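Local atomic coordinates of anti-sigma-I factor RsgI3 (Clostridium thermocellum, PDB entry 6QE7), a protein that probably holds the sigma factor SigI3 inactive at the membrane and senses plant polysaccharides outside the cell, its paired PA14 domains binding pectin strongly. Residues I256-C261 / I269-S274. Sequence-based numbering, arbitrary orientation.
Sequences IKVEYC and IKLLWS
Ile269 lies over one face of the Tyr260 ring, its CB 4.2 Å from the ring centroid and 20° off the normal, a CH-pi contact displaced toward the CD1-CE1 rim. The two side chains run past one another in opposite senses. With CG1 anti to the backbone N (chi1 179°) and the chain extended beyond it, Ile269 carries CD1 up to the root of the tyrosine, 3.6 Å from Tyr260 CB, while CG2 stays near Tyr260 CG. Ile269 CD1 also reaches Val258 CG1 at 4.2 Å. Further along, Leu271 uses one branch for two neighbours: its CD2 meets Ile256 CD1 tip to tip at 3.7 Å and Val258 CG2 at 4.0 Å. The contact is wholly apolar, made by alternate residues whose side chains point inward from each strand, and all five are buried. At the far end of the Tyr260 ring, the OH accepts a weak hydrogen bond from the backbone N of Phe268, just before Ile269. The strand segments run nearly antiparallel (155°) but approach only to 9.5 Å between axes, so they face each other across the core of the second PA14 domain's beta-sandwich, joined by a short loop. Trp198 of strand 193-202 packs against Val258, Tyr260 and Ile269, and Val220 and Val222 of strand 219-224 add to the same core. Strand 254-263 is hydrogen-bonded between 193-202 and 219-224 in one sheet; strand 268-274 pairs with 177-179, 208-216 and 281-282 in the other.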
loop_
_atom_site.group_PDB
_atom_site.type_symbol
_atom_site.label_atom_id
_atom_site.label_comp_id
_atom_site.label_asym_id
_atom_site.label_seq_id
_atom_site.Cartn_x
_atom_site.Cartn_y
_atom_site.Cartn_z
ATOM N N ILE A 256 -6.837 -6.823 6.001
ATOM C CA ILE A 256 -7.051 -8.223 6.415
ATOM C C ILE A 256 -7.373 -8.179 7.921
ATOM O O ILE A 256 -6.673 -7.470 8.652
ATOM C CB ILE A 256 -5.849 -9.130 6.081
ATOM C CG1 ILE A 256 -6.087 -10.554 6.622
ATOM C CG2 ILE A 256 -4.525 -8.562 6.598
ATOM C CD1 ILE A 256 -5.082 -11.624 6.224
ATOM N N LYS A 257 -8.391 -8.926 8.323
ATOM C CA LYS A 257 -8.725 -9.235 9.736
ATOM C C LYS A 257 -8.950 -10.735 9.817
ATOM O O LYS A 257 -9.640 -11.322 8.919
ATOM C CB LYS A 257 -9.891 -8.386 10.232
ATOM C CG LYS A 257 -10.211 -8.589 11.721
ATOM C CD LYS A 257 -11.112 -7.480 12.327
ATOM C CE LYS A 257 -12.437 -7.387 11.606
ATOM N NZ LYS A 257 -13.373 -6.439 12.273
ATOM N N VAL A 258 -8.307 -11.343 10.812
ATOM C CA VAL A 258 -8.479 -12.760 11.173
ATOM C C VAL A 258 -8.771 -12.798 12.682
ATOM O O VAL A 258 -8.025 -12.157 13.496
ATOM C CB VAL A 258 -7.267 -13.646 10.787
ATOM C CG1 VAL A 258 -7.457 -15.119 11.188
ATOM C CG2 VAL A 258 -7.014 -13.623 9.303
ATOM N N GLU A 259 -9.819 -13.544 13.034
ATOM C CA GLU A 259 -10.233 -13.812 14.446
ATOM C C GLU A 259 -10.251 -15.344 14.672
ATOM O O GLU A 259 -10.721 -16.127 13.805
ATOM C CB GLU A 259 -11.552 -13.108 14.798
ATOM C CG GLU A 259 -11.485 -11.589 14.951
ATOM C CD GLU A 259 -12.797 -10.811 15.142
ATOM O OE1 GLU A 259 -13.885 -11.392 14.956
ATOM O OE2 GLU A 259 -12.719 -9.602 15.389
ATOM N N TYR A 260 -9.728 -15.747 15.824
ATOM C CA TYR A 260 -9.587 -17.156 16.261
ATOM C C TYR A 260 -10.095 -17.260 17.703
ATOM O O TYR A 260 -9.721 -16.465 18.559
ATOM C CB TYR A 260 -8.123 -17.618 16.235
ATOM C CG TYR A 260 -7.918 -19.018 16.754
ATOM C CD1 TYR A 260 -8.522 -20.074 16.099
ATOM C CD2 TYR A 260 -7.196 -19.313 17.892
ATOM C CE1 TYR A 260 -8.387 -21.375 16.532
ATOM C CE2 TYR A 260 -7.116 -20.615 18.391
ATOM C CZ TYR A 260 -7.698 -21.660 17.701
ATOM O OH TYR A 260 -7.638 -22.984 18.086
ATOM N N CYS A 261 -10.868 -18.283 17.986
ATOM C CA CYS A 261 -11.196 -18.620 19.377
ATOM C C CYS A 261 -10.926 -20.118 19.590
ATOM O O CYS A 261 -11.162 -20.950 18.761
ATOM C CB CYS A 261 -12.581 -18.120 19.737
ATOM S SG CYS A 261 -13.939 -18.974 18.898
ATOM N N ILE A 269 -3.940 -22.664 14.574
ATOM C CA ILE A 269 -4.518 -21.940 13.403
ATOM C C ILE A 269 -3.425 -21.621 12.371
ATOM O O ILE A 269 -2.354 -21.047 12.739
ATOM C CB ILE A 269 -5.281 -20.696 13.890
ATOM C CG1 ILE A 269 -5.871 -19.914 12.698
ATOM C CG2 ILE A 269 -4.350 -19.881 14.772
ATOM C CD1 ILE A 269 -6.761 -18.822 13.077
ATOM N N LYS A 270 -3.676 -22.011 11.124
ATOM C CA LYS A 270 -2.852 -21.613 9.931
ATOM C C LYS A 270 -3.771 -20.831 8.988
ATOM O O LYS A 270 -4.937 -21.247 8.900
ATOM C CB LYS A 270 -2.290 -22.838 9.203
ATOM C CG LYS A 270 -1.229 -23.659 9.933
ATOM C CD LYS A 270 -0.911 -25.016 9.277
ATOM C CE LYS A 270 0.418 -25.661 9.672
ATOM N NZ LYS A 270 0.854 -25.392 11.073
ATOM N N LEU A 271 -3.265 -19.771 8.318
ATOM C CA LEU A 271 -3.970 -19.061 7.194
ATOM C C LEU A 271 -3.150 -19.340 5.950
ATOM O O LEU A 271 -1.914 -19.100 5.979
ATOM C CB LEU A 271 -4.134 -17.552 7.466
ATOM C CG LEU A 271 -4.772 -16.723 6.348
ATOM C CD1 LEU A 271 -6.265 -17.024 6.227
ATOM C CD2 LEU A 271 -4.542 -15.260 6.556
ATOM N N LEU A 272 -3.782 -19.998 4.988
ATOM C CA LEU A 272 -3.164 -20.345 3.702
ATOM C C LEU A 272 -3.852 -19.551 2.604
ATOM O O LEU A 272 -5.016 -19.215 2.785
ATOM C CB LEU A 272 -3.367 -21.841 3.483
ATOM C CG LEU A 272 -2.796 -22.672 4.637
ATOM C CD1 LEU A 272 -3.912 -23.244 5.506
ATOM C CD2 LEU A 272 -1.870 -23.760 4.107
ATOM N N TRP A 273 -3.191 -19.427 1.470
ATOM C CA TRP A 273 -3.830 -18.964 0.223
ATOM C C TRP A 273 -3.450 -19.860 -0.962
ATOM O O TRP A 273 -2.409 -20.608 -0.951
ATOM C CB TRP A 273 -3.507 -17.485 -0.074
ATOM C CG TRP A 273 -2.050 -17.153 -0.293
ATOM C CD1 TRP A 273 -0.973 -17.989 -0.326
ATOM C CD2 TRP A 273 -1.511 -15.837 -0.476
ATOM N NE1 TRP A 273 0.161 -17.287 -0.564
ATOM C CE2 TRP A 273 -0.129 -15.967 -0.620
ATOM C CE3 TRP A 273 -2.080 -14.576 -0.570
ATOM C CZ2 TRP A 273 0.699 -14.888 -0.859
ATOM C CZ3 TRP A 273 -1.258 -13.495 -0.768
ATOM C CH2 TRP A 273 0.107 -13.650 -0.894
ATOM N N SER A 274 -4.262 -19.712 -1.985
ATOM C CA SER A 274 -4.065 -20.404 -3.263
ATOM C C SER A 274 -4.720 -19.580 -4.354
ATOM O O SER A 274 -5.709 -18.814 -4.062
ATOM C CB SER A 274 -4.639 -21.822 -3.164
ATOM O OG SER A 274 -6.074 -21.818 -3.169
#